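Resiniferatoxin-binding, phosphotriesterase-related protein (Rhodobacter sphaeroides 2.4.1, PDB 3K2G) probably acts as a zinc-dependent hydrolase of the phosphotriesterase family, possibly on phosphoric esters, with a binuclear zinc site in a TIM barrel. Local coordinates at residues T31-H36 and T346-V351; G203-V208 and R350-S355; A96-R101 and F321-F326. All blocks are in the same frame, centred on the assembly; numbering follows the deposited sequence.

Interaction 1 of 3, residues T31-H36 and T346-V351; sequences TLMHEH and TNPRRV. With ZN (zinc ion), chain I.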
loop_
_atom_site.group_PDB
_atom_site.type_symbol
_atom_site.label_atom_id
_atom_site.label_comp_id
_atom_site.label_asym_id
_atom_site.label_seq_id
_atom_site.Cartn_x
_atom_site.Cartn_y
_atom_site.Cartn_z
ATOM N N THR B 31 13.630 10.146 -30.163
ATOM C CA THR B 31 12.871 9.105 -30.842
ATOM C C THR B 31 11.631 8.529 -30.166
ATOM O O THR B 31 11.548 8.455 -28.942
ATOM C CB THR B 31 13.821 7.912 -31.136
ATOM O OG1 THR B 31 14.939 8.370 -31.907
ATOM C CG2 THR B 31 13.098 6.794 -31.876
ATOM N N LEU B 32 10.676 8.109 -30.998
ATOM C CA LEU B 32 9.464 7.448 -30.537
ATOM C C LEU B 32 9.688 5.993 -30.955
ATOM O O LEU B 32 9.699 5.668 -32.145
ATOM C CB LEU B 32 8.216 8.020 -31.229
ATOM C CG LEU B 32 7.705 9.393 -30.787
ATOM C CD1 LEU B 32 6.529 9.817 -31.671
ATOM C CD2 LEU B 32 7.265 9.322 -29.332
HETATM N N MSE B 33 9.884 5.129 -29.963
HETATM C CA MSE B 33 10.152 3.714 -30.184
HETATM C C MSE B 33 9.005 2.850 -30.691
HETATM O O MSE B 33 9.233 1.735 -31.164
HETATM C CB MSE B 33 10.670 3.082 -28.889
HETATM C CG MSE B 33 12.125 3.407 -28.559
HETATM SE SE MSE B 33 13.375 2.802 -29.849
HETATM C CE MSE B 33 12.800 0.965 -29.930
ATOM N N HIS B 34 7.779 3.344 -30.608
ATOM C CA HIS B 34 6.669 2.509 -31.028
ATOM C C HIS B 34 5.466 3.294 -31.532
ATOM O O HIS B 34 4.623 3.735 -30.748
ATOM C CB HIS B 34 6.281 1.614 -29.846
ATOM C CG HIS B 34 5.306 0.535 -30.185
ATOM N ND1 HIS B 34 5.532 -0.787 -29.876
ATOM C CD2 HIS B 34 4.081 0.584 -30.762
ATOM C CE1 HIS B 34 4.489 -1.509 -30.246
ATOM N NE2 HIS B 34 3.595 -0.700 -30.785
ATOM N N GLU B 35 5.388 3.446 -32.847
ATOM C CA GLU B 35 4.285 4.174 -33.473
ATOM C C GLU B 35 3.904 3.516 -34.791
ATOM O O GLU B 35 4.752 2.936 -35.472
ATOM C CB GLU B 35 4.692 5.617 -33.779
ATOM C CG GLU B 35 5.248 6.409 -32.614
ATOM C CD GLU B 35 4.226 6.646 -31.513
ATOM O OE1 GLU B 35 3.016 6.709 -31.818
ATOM O OE2 GLU B 35 4.642 6.783 -30.341
ATOM N N HIS B 36 2.626 3.599 -35.150
ATOM C CA HIS B 36 2.182 3.050 -36.421
ATOM C C HIS B 36 1.845 4.262 -37.272
ATOM O O HIS B 36 1.068 5.122 -36.849
ATOM C CB HIS B 36 0.955 2.168 -36.225
ATOM C CG HIS B 36 1.218 0.969 -35.375
ATOM N ND1 HIS B 36 1.820 -0.169 -35.863
ATOM C CD2 HIS B 36 1.020 0.756 -34.053
ATOM C CE1 HIS B 36 1.985 -1.032 -34.877
ATOM N NE2 HIS B 36 1.509 -0.494 -33.770
ATOM N N THR B 346 18.987 8.622 -25.257
ATOM C CA THR B 346 19.934 7.599 -24.838
ATOM C C THR B 346 19.357 6.183 -24.834
ATOM O O THR B 346 19.961 5.270 -25.396
ATOM C CB THR B 346 20.518 7.915 -23.443
ATOM O OG1 THR B 346 20.865 9.306 -23.374
ATOM C CG2 THR B 346 21.783 7.092 -23.206
ATOM N N ASN B 347 18.192 5.987 -24.223
ATOM C CA ASN B 347 17.623 4.648 -24.190
ATOM C C ASN B 347 17.282 4.119 -25.578
ATOM O O ASN B 347 17.583 2.969 -25.885
ATOM C CB ASN B 347 16.413 4.593 -23.259
ATOM C CG ASN B 347 16.816 4.649 -21.793
ATOM O OD1 ASN B 347 18.006 4.627 -21.470
ATOM N ND2 ASN B 347 15.834 4.712 -20.907
ATOM N N PRO B 348 16.639 4.938 -26.429
ATOM C CA PRO B 348 16.330 4.429 -27.770
ATOM C C PRO B 348 17.616 3.975 -28.472
ATOM O O PRO B 348 17.648 2.934 -29.131
ATOM C CB PRO B 348 15.695 5.634 -28.445
ATOM C CG PRO B 348 14.893 6.230 -27.314
ATOM C CD PRO B 348 15.905 6.190 -26.163
ATOM N N ARG B 349 18.675 4.767 -28.327
ATOM C CA ARG B 349 19.964 4.423 -28.928
ATOM C C ARG B 349 20.454 3.105 -28.322
ATOM O O ARG B 349 20.970 2.235 -29.032
ATOM C CB ARG B 349 20.988 5.532 -28.671
ATOM C CG ARG B 349 22.287 5.386 -29.465
ATOM C CD ARG B 349 23.254 6.512 -29.156
ATOM N NE ARG B 349 24.505 6.388 -29.902
ATOM C CZ ARG B 349 25.548 7.201 -29.753
ATOM N NH1 ARG B 349 25.497 8.201 -28.883
ATOM N NH2 ARG B 349 26.647 7.013 -30.471
ATOM N N ARG B 350 20.286 2.958 -27.009
ATOM C CA ARG B 350 20.701 1.735 -26.323
ATOM C C ARG B 350 20.013 0.511 -26.920
ATOM O O ARG B 350 20.580 -0.575 -26.955
ATOM C CB ARG B 350 20.374 1.808 -24.825
ATOM C CG ARG B 350 21.267 2.745 -24.028
ATOM C CD ARG B 350 20.927 2.688 -22.545
ATOM N NE ARG B 350 21.985 3.270 -21.722
ATOM C CZ ARG B 350 21.871 4.400 -21.033
ATOM N NH1 ARG B 350 20.736 5.089 -21.061
ATOM N NH2 ARG B 350 22.895 4.840 -20.307
ATOM N N VAL B 351 18.776 0.681 -27.373
ATOM C CA VAL B 351 18.057 -0.436 -27.963
ATOM C C VAL B 351 18.799 -0.982 -29.182
ATOM O O VAL B 351 18.903 -2.197 -29.368
ATOM C CB VAL B 351 16.633 -0.019 -28.410
ATOM C CG1 VAL B 351 15.959 -1.174 -29.156
ATOM C CG2 VAL B 351 15.809 0.391 -27.190
HETATM ZN ZN ZN I . 1.642 -1.241 -31.737
HETATM O O HOH W 1 0.394 -2.341 -30.697
#

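Interaction 2 of 3, residues G203-V208 and R350-S355; sequences GLPLMV and RVFDAS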
loop_
_atom_site.group_PDB
_atom_site.type_symbol
_atom_site.label_atom_id
_atom_site.label_comp_id
_atom_site.label_asym_id
_atom_site.label_seq_id
_atom_site.Cartn_x
_atom_site.Cartn_y
_atom_site.Cartn_z
ATOM N N GLY B 203 21.268 -10.147 -35.413
ATOM C CA GLY B 203 21.840 -9.248 -34.428
ATOM C C GLY B 203 21.023 -7.974 -34.270
ATOM O O GLY B 203 21.483 -6.992 -33.676
ATOM N N LEU B 204 19.804 -7.988 -34.802
ATOM C CA LEU B 204 18.912 -6.828 -34.706
ATOM C C LEU B 204 18.075 -6.891 -33.435
ATOM O O LEU B 204 17.863 -7.972 -32.873
ATOM C CB LEU B 204 17.960 -6.778 -35.906
ATOM C CG LEU B 204 18.518 -6.346 -37.260
ATOM C CD1 LEU B 204 17.423 -6.442 -38.330
ATOM C CD2 LEU B 204 19.051 -4.921 -37.151
ATOM N N PRO B 205 17.590 -5.727 -32.961
ATOM C CA PRO B 205 16.767 -5.677 -31.748
ATOM C C PRO B 205 15.482 -6.479 -31.945
ATOM O O PRO B 205 15.025 -6.657 -33.072
ATOM C CB PRO B 205 16.477 -4.189 -31.585
ATOM C CG PRO B 205 17.664 -3.536 -32.213
ATOM C CD PRO B 205 17.876 -4.369 -33.450
ATOM N N LEU B 206 14.907 -6.949 -30.844
ATOM C CA LEU B 206 13.673 -7.729 -30.879
ATOM C C LEU B 206 12.611 -7.031 -30.033
ATOM O O LEU B 206 12.853 -6.673 -28.881
ATOM C CB LEU B 206 13.927 -9.140 -30.342
ATOM C CG LEU B 206 12.716 -10.065 -30.185
ATOM C CD1 LEU B 206 12.113 -10.367 -31.556
ATOM C CD2 LEU B 206 13.144 -11.355 -29.494
HETATM N N MSE B 207 11.433 -6.837 -30.614
HETATM C CA MSE B 207 10.337 -6.167 -29.929
HETATM C C MSE B 207 9.146 -7.107 -29.864
HETATM O O MSE B 207 8.707 -7.645 -30.884
HETATM C CB MSE B 207 9.964 -4.886 -30.675
HETATM C CG MSE B 207 8.853 -4.062 -30.016
HETATM SE SE MSE B 207 8.527 -2.445 -30.961
HETATM C CE MSE B 207 10.069 -1.435 -30.360
ATOM N N VAL B 208 8.624 -7.303 -28.660
ATOM C CA VAL B 208 7.506 -8.208 -28.461
ATOM C C VAL B 208 6.252 -7.563 -27.882
ATOM O O VAL B 208 6.288 -6.905 -26.839
ATOM C CB VAL B 208 7.917 -9.383 -27.538
ATOM C CG1 VAL B 208 6.778 -10.380 -27.413
ATOM C CG2 VAL B 208 9.155 -10.077 -28.095
ATOM N N ARG B 350 20.286 2.958 -27.009
ATOM C CA ARG B 350 20.701 1.735 -26.323
ATOM C C ARG B 350 20.013 0.511 -26.920
ATOM O O ARG B 350 20.580 -0.575 -26.955
ATOM C CB ARG B 350 20.374 1.808 -24.825
ATOM C CG ARG B 350 21.267 2.745 -24.028
ATOM C CD ARG B 350 20.927 2.688 -22.545
ATOM N NE ARG B 350 21.985 3.270 -21.722
ATOM C CZ ARG B 350 21.871 4.400 -21.033
ATOM N NH1 ARG B 350 20.736 5.089 -21.061
ATOM N NH2 ARG B 350 22.895 4.840 -20.307
ATOM N N VAL B 351 18.776 0.681 -27.373
ATOM C CA VAL B 351 18.057 -0.436 -27.963
ATOM C C VAL B 351 18.799 -0.982 -29.182
ATOM O O VAL B 351 18.903 -2.197 -29.368
ATOM C CB VAL B 351 16.633 -0.019 -28.410
ATOM C CG1 VAL B 351 15.959 -1.174 -29.156
ATOM C CG2 VAL B 351 15.809 0.391 -27.190
ATOM N N PHE B 352 19.325 -0.069 -29.990
ATOM C CA PHE B 352 20.018 -0.416 -31.223
ATOM C C PHE B 352 21.536 -0.507 -31.124
ATOM O O PHE B 352 22.182 -1.019 -32.035
ATOM C CB PHE B 352 19.684 0.619 -32.293
ATOM C CG PHE B 352 18.232 0.673 -32.655
ATOM C CD1 PHE B 352 17.708 -0.213 -33.592
ATOM C CD2 PHE B 352 17.393 1.627 -32.087
ATOM C CE1 PHE B 352 16.367 -0.153 -33.961
ATOM C CE2 PHE B 352 16.045 1.698 -32.447
ATOM C CZ PHE B 352 15.531 0.806 -33.390
ATOM N N ASP B 353 22.099 -0.016 -30.028
ATOM C CA ASP B 353 23.549 0.011 -29.881
ATOM C C ASP B 353 24.042 -0.549 -28.555
ATOM O O ASP B 353 23.898 0.089 -27.514
ATOM C CB ASP B 353 24.024 1.456 -30.024
ATOM C CG ASP B 353 25.507 1.561 -30.279
ATOM O OD1 ASP B 353 26.271 0.795 -29.655
ATOM O OD2 ASP B 353 25.902 2.419 -31.096
ATOM N N ALA B 354 24.646 -1.733 -28.594
ATOM C CA ALA B 354 25.152 -2.356 -27.380
ATOM C C ALA B 354 26.381 -1.651 -26.799
ATOM O O ALA B 354 26.753 -1.907 -25.658
ATOM C CB ALA B 354 25.477 -3.823 -27.644
ATOM N N SER B 355 27.012 -0.764 -27.568
ATOM C CA SER B 355 28.205 -0.079 -27.068
ATOM C C SER B 355 27.886 1.059 -26.111
ATOM O O SER B 355 28.782 1.608 -25.471
ATOM C CB SER B 355 29.038 0.477 -28.222
ATOM O OG SER B 355 28.446 1.648 -28.750
#

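Interaction 3 of 3, residues A96-R101 and F321-F326; sequences AAVGGR and FVTKHF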
loop_
_atom_site.group_PDB
_atom_site.type_symbol
_atom_site.label_atom_id
_atom_site.label_comp_id
_atom_site.label_asym_id
_atom_site.label_seq_id
_atom_site.Cartn_x
_atom_site.Cartn_y
_atom_site.Cartn_z
ATOM N N ALA B 96 8.250 16.270 -35.449
ATOM C CA ALA B 96 9.483 16.895 -35.914
ATOM C C ALA B 96 9.492 18.353 -35.456
ATOM O O ALA B 96 10.538 18.899 -35.102
ATOM C CB ALA B 96 9.564 16.821 -37.433
ATOM N N ALA B 97 8.314 18.968 -35.446
ATOM C CA ALA B 97 8.188 20.359 -35.038
ATOM C C ALA B 97 8.676 20.610 -33.613
ATOM O O ALA B 97 9.081 21.723 -33.287
ATOM C CB ALA B 97 6.737 20.814 -35.184
ATOM N N VAL B 98 8.629 19.585 -32.764
ATOM C CA VAL B 98 9.079 19.725 -31.382
ATOM C C VAL B 98 10.416 19.022 -31.118
ATOM O O VAL B 98 10.722 18.667 -29.979
ATOM C CB VAL B 98 8.023 19.187 -30.374
ATOM C CG1 VAL B 98 6.760 20.041 -30.435
ATOM C CG2 VAL B 98 7.697 17.731 -30.673
ATOM N N GLY B 99 11.207 18.822 -32.170
ATOM C CA GLY B 99 12.505 18.188 -32.007
ATOM C C GLY B 99 12.612 16.711 -32.351
ATOM O O GLY B 99 13.697 16.136 -32.262
ATOM N N GLY B 100 11.504 16.090 -32.735
ATOM C CA GLY B 100 11.546 14.680 -33.085
ATOM C C GLY B 100 12.456 14.427 -34.273
ATOM O O GLY B 100 12.442 15.182 -35.242
ATOM N N ARG B 101 13.247 13.364 -34.211
ATOM C CA ARG B 101 14.161 13.050 -35.301
ATOM C C ARG B 101 13.868 11.686 -35.903
ATOM O O ARG B 101 13.984 11.498 -37.110
ATOM C CB ARG B 101 15.601 13.078 -34.789
ATOM C CG ARG B 101 15.878 14.267 -33.884
ATOM C CD ARG B 101 17.194 14.134 -33.130
ATOM N NE ARG B 101 17.142 14.810 -31.833
ATOM C CZ ARG B 101 18.150 14.855 -30.967
ATOM N NH1 ARG B 101 19.304 14.264 -31.254
ATOM N NH2 ARG B 101 18.002 15.480 -29.806
ATOM N N PHE B 321 2.646 14.291 -28.452
ATOM C CA PHE B 321 2.132 14.331 -27.089
ATOM C C PHE B 321 3.166 13.944 -26.027
ATOM O O PHE B 321 3.330 14.638 -25.028
ATOM C CB PHE B 321 0.904 13.420 -26.988
ATOM C CG PHE B 321 0.196 13.505 -25.670
ATOM C CD1 PHE B 321 -0.646 14.577 -25.385
ATOM C CD2 PHE B 321 0.381 12.519 -24.705
ATOM C CE1 PHE B 321 -1.296 14.666 -24.157
ATOM C CE2 PHE B 321 -0.260 12.598 -23.475
ATOM C CZ PHE B 321 -1.104 13.675 -23.202
ATOM N N VAL B 322 3.861 12.832 -26.233
ATOM C CA VAL B 322 4.860 12.403 -25.263
ATOM C C VAL B 322 5.863 13.520 -25.002
ATOM O O VAL B 322 6.135 13.868 -23.852
ATOM C CB VAL B 322 5.602 11.142 -25.753
ATOM C CG1 VAL B 322 6.869 10.913 -24.930
ATOM C CG2 VAL B 322 4.686 9.934 -25.623
ATOM N N THR B 323 6.381 14.095 -26.083
ATOM C CA THR B 323 7.370 15.168 -26.003
ATOM C C THR B 323 6.864 16.476 -25.417
ATOM O O THR B 323 7.527 17.090 -24.583
ATOM C CB THR B 323 7.941 15.504 -27.396
ATOM O OG1 THR B 323 8.498 14.326 -27.987
ATOM C CG2 THR B 323 9.026 16.560 -27.277
ATOM N N LYS B 324 5.689 16.904 -25.863
ATOM C CA LYS B 324 5.128 18.171 -25.419
ATOM C C LYS B 324 4.398 18.136 -24.081
ATOM O O LYS B 324 4.426 19.108 -23.324
ATOM C CB LYS B 324 4.180 18.704 -26.497
ATOM C CG LYS B 324 3.814 20.175 -26.343
ATOM C CD LYS B 324 2.604 20.547 -27.195
ATOM C CE LYS B 324 2.789 20.182 -28.657
ATOM N NZ LYS B 324 1.578 20.560 -29.437
ATOM N N HIS B 325 3.764 17.015 -23.769
ATOM C CA HIS B 325 2.997 16.951 -22.539
ATOM C C HIS B 325 3.437 15.945 -21.484
ATOM O O HIS B 325 3.415 16.260 -20.297
ATOM C CB HIS B 325 1.524 16.754 -22.903
ATOM C CG HIS B 325 0.967 17.862 -23.746
ATOM N ND1 HIS B 325 0.677 19.111 -23.240
ATOM C CD2 HIS B 325 0.677 17.919 -25.068
ATOM C CE1 HIS B 325 0.229 19.887 -24.209
ATOM N NE2 HIS B 325 0.221 19.189 -25.329
ATOM N N PHE B 326 3.851 14.751 -21.889
ATOM C CA PHE B 326 4.260 13.775 -20.892
ATOM C C PHE B 326 5.602 14.101 -20.232
ATOM O O PHE B 326 5.734 13.962 -19.016
ATOM C CB PHE B 326 4.289 12.357 -21.480
ATOM C CG PHE B 326 4.424 11.276 -20.433
ATOM C CD1 PHE B 326 3.468 11.131 -19.429
ATOM C CD2 PHE B 326 5.515 10.410 -20.443
ATOM C CE1 PHE B 326 3.603 10.138 -18.447
ATOM C CE2 PHE B 326 5.658 9.421 -19.474
ATOM C CZ PHE B 326 4.703 9.282 -18.473
#

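Interaction 1 of 3, residues T31-H36 and T346-V351
The puckered ring of P348 meets the T31-H36 segment through its CB, 3.9 Å from SE of M33 and 4.0 Å from CB of T31, while on the same helix the flat guanidinium of R350 has CG2 of T346 over one face, displaced to the rim. The contact joins the first barrel strand of a TIM barrel, 31-32, to the last helix, 337-352, and is buried. M33, a selenomethionine in this crystal, is bent twice: chi2 sets SE against CB of P348, and the further bend at chi3 (-52°) carries the methyl end to V351. There the two side chains meet tip to tip, CE lying 3.9 Å from CG1 with CG2 only slightly farther. Between the two segments the packing is apolar; M33 also touches V104, E260 and F352.

Immediately beyond M33 the chain forms the His-X-His motif at the end of the strand. H34 and H36 bind one zinc ion through NE2, each at 2.2 Å, and E177, D304 and a water complete the site. H36 ND1 is hydrogen-bonded to T107 OG1, a second-shell contact that can orient the imidazole, while E35 is tied to S302 and H303.

On the helix, N347 is held at both ends of its amide: ND2 is hydrogen-bonded to the backbone carbonyls of L296 and I299, and OD1 accepts from R350. In that last bond R350 NH1 approaches N347 OD1 to 2.8 Å nearly in line with C=O, but OD1 lies 17° out of the guanidinium plane and the N-H...O angle is only 139°.

Interaction 2 of 3, residues G203-V208 and R350-S355
F352 has CG opposite its carbonyl carbon (chi1 -63°) and V351 has CG1 opposite its backbone N (chi1 174°), which brings the two side chains to neighbouring corners of P205, V351 CG1 to CB and F352 CD1 to CG. CG of P205 comes within 3.6 Å of CD1 of F352; the two side chains cross at about a right angle, and the approach to the aromatic ring is oblique. From V351, CG1 stands 3.9 Å from CB of P205 and also lies over one face of the F352 ring, towards its rim. P205 CG further rests 3.4 Å from the backbone O of V351, a carbonyl that is hydrogen-bonded to ND1 of H233.

In the TIM barrel this sets the entry to strand 206-208 against the C-terminal end of helix 337-352. Just past that end, D353 forms an Asx turn, OD1 accepting from the backbone N of S355 at 2.7 Å; its OD2 is hydrogen-bonded to S25 OG.

Between P205 and its two partners the interaction is essentially van der Waals. Proline has no N-H to offer the helix end, and the V351 carbonyl beside CG and CB of the ring has its polar partner in H233, so shape rather than polar pairing fits the two segments together.

Interaction 3 of 3, residues A96-R101 and F321-F326
V98 touches T323 and K324 where A96-R101, the passage from helix 85-97 to strand 102-105 of the TIM barrel, packs on helix 321-332. Along the passage, A96 first gives its carbonyl O to the N-H of G99 at 3.0 Å, part of a Schellman motif that ends the helix. At V98, chi1 of -65° sets CG2 between the backbone N and the carbonyl carbon, where it meets the T323 methyl, CG2, at 3.8 Å, and leaves CG1 to face K324, with a longer approach of 4.4 Å to CE. The V98 and T323 side chains lie alongside one another, pointing opposite ways, and the T323 methyl is also 3.8 Å from the backbone O of V98. G99 is the C-prime residue, its positive phi (100°) turning the chain out of the helix. After G100, R101 has the G99 carbonyl O at the edge of its guanidinium, in plane, and its backbone is hydrogen-bonded to H30 and Q128.

This is packing near the surface, away from the zinc site, but close to a subunit boundary. K324 NZ forms a salt bridge with E68 of a second subunit, and H325 NE2 is hydrogen-bonded to the same carboxylate oxygen. In helix 321-332 a pi-type turn widens the backbone here: F321 O accepts from both H325 N, at 2.7 Å, and F326 N, at 3.2 Å.

In the fold
Interactions 1 and 2 share R350 and V351 of helix 337-352, and their centres lie 10 Å apart. They also touch directly: SE of M33 is 3.9 Å from CE2 of F352, and CE of M207 is 3.4 Å from the backbone O of M33. M207 leads on to the metal site, its SE packing 3.6 Å from ND1 of the zinc ligand H34, so M33 and M207 connect the packing on helix 337-352 to that ligand. Interaction 3 is more peripheral, centred 13 Å from interaction 1 and 23 Å from interaction 2, and touches neither. Its helix, 321-332, directly precedes 337-352 and faces a second subunit.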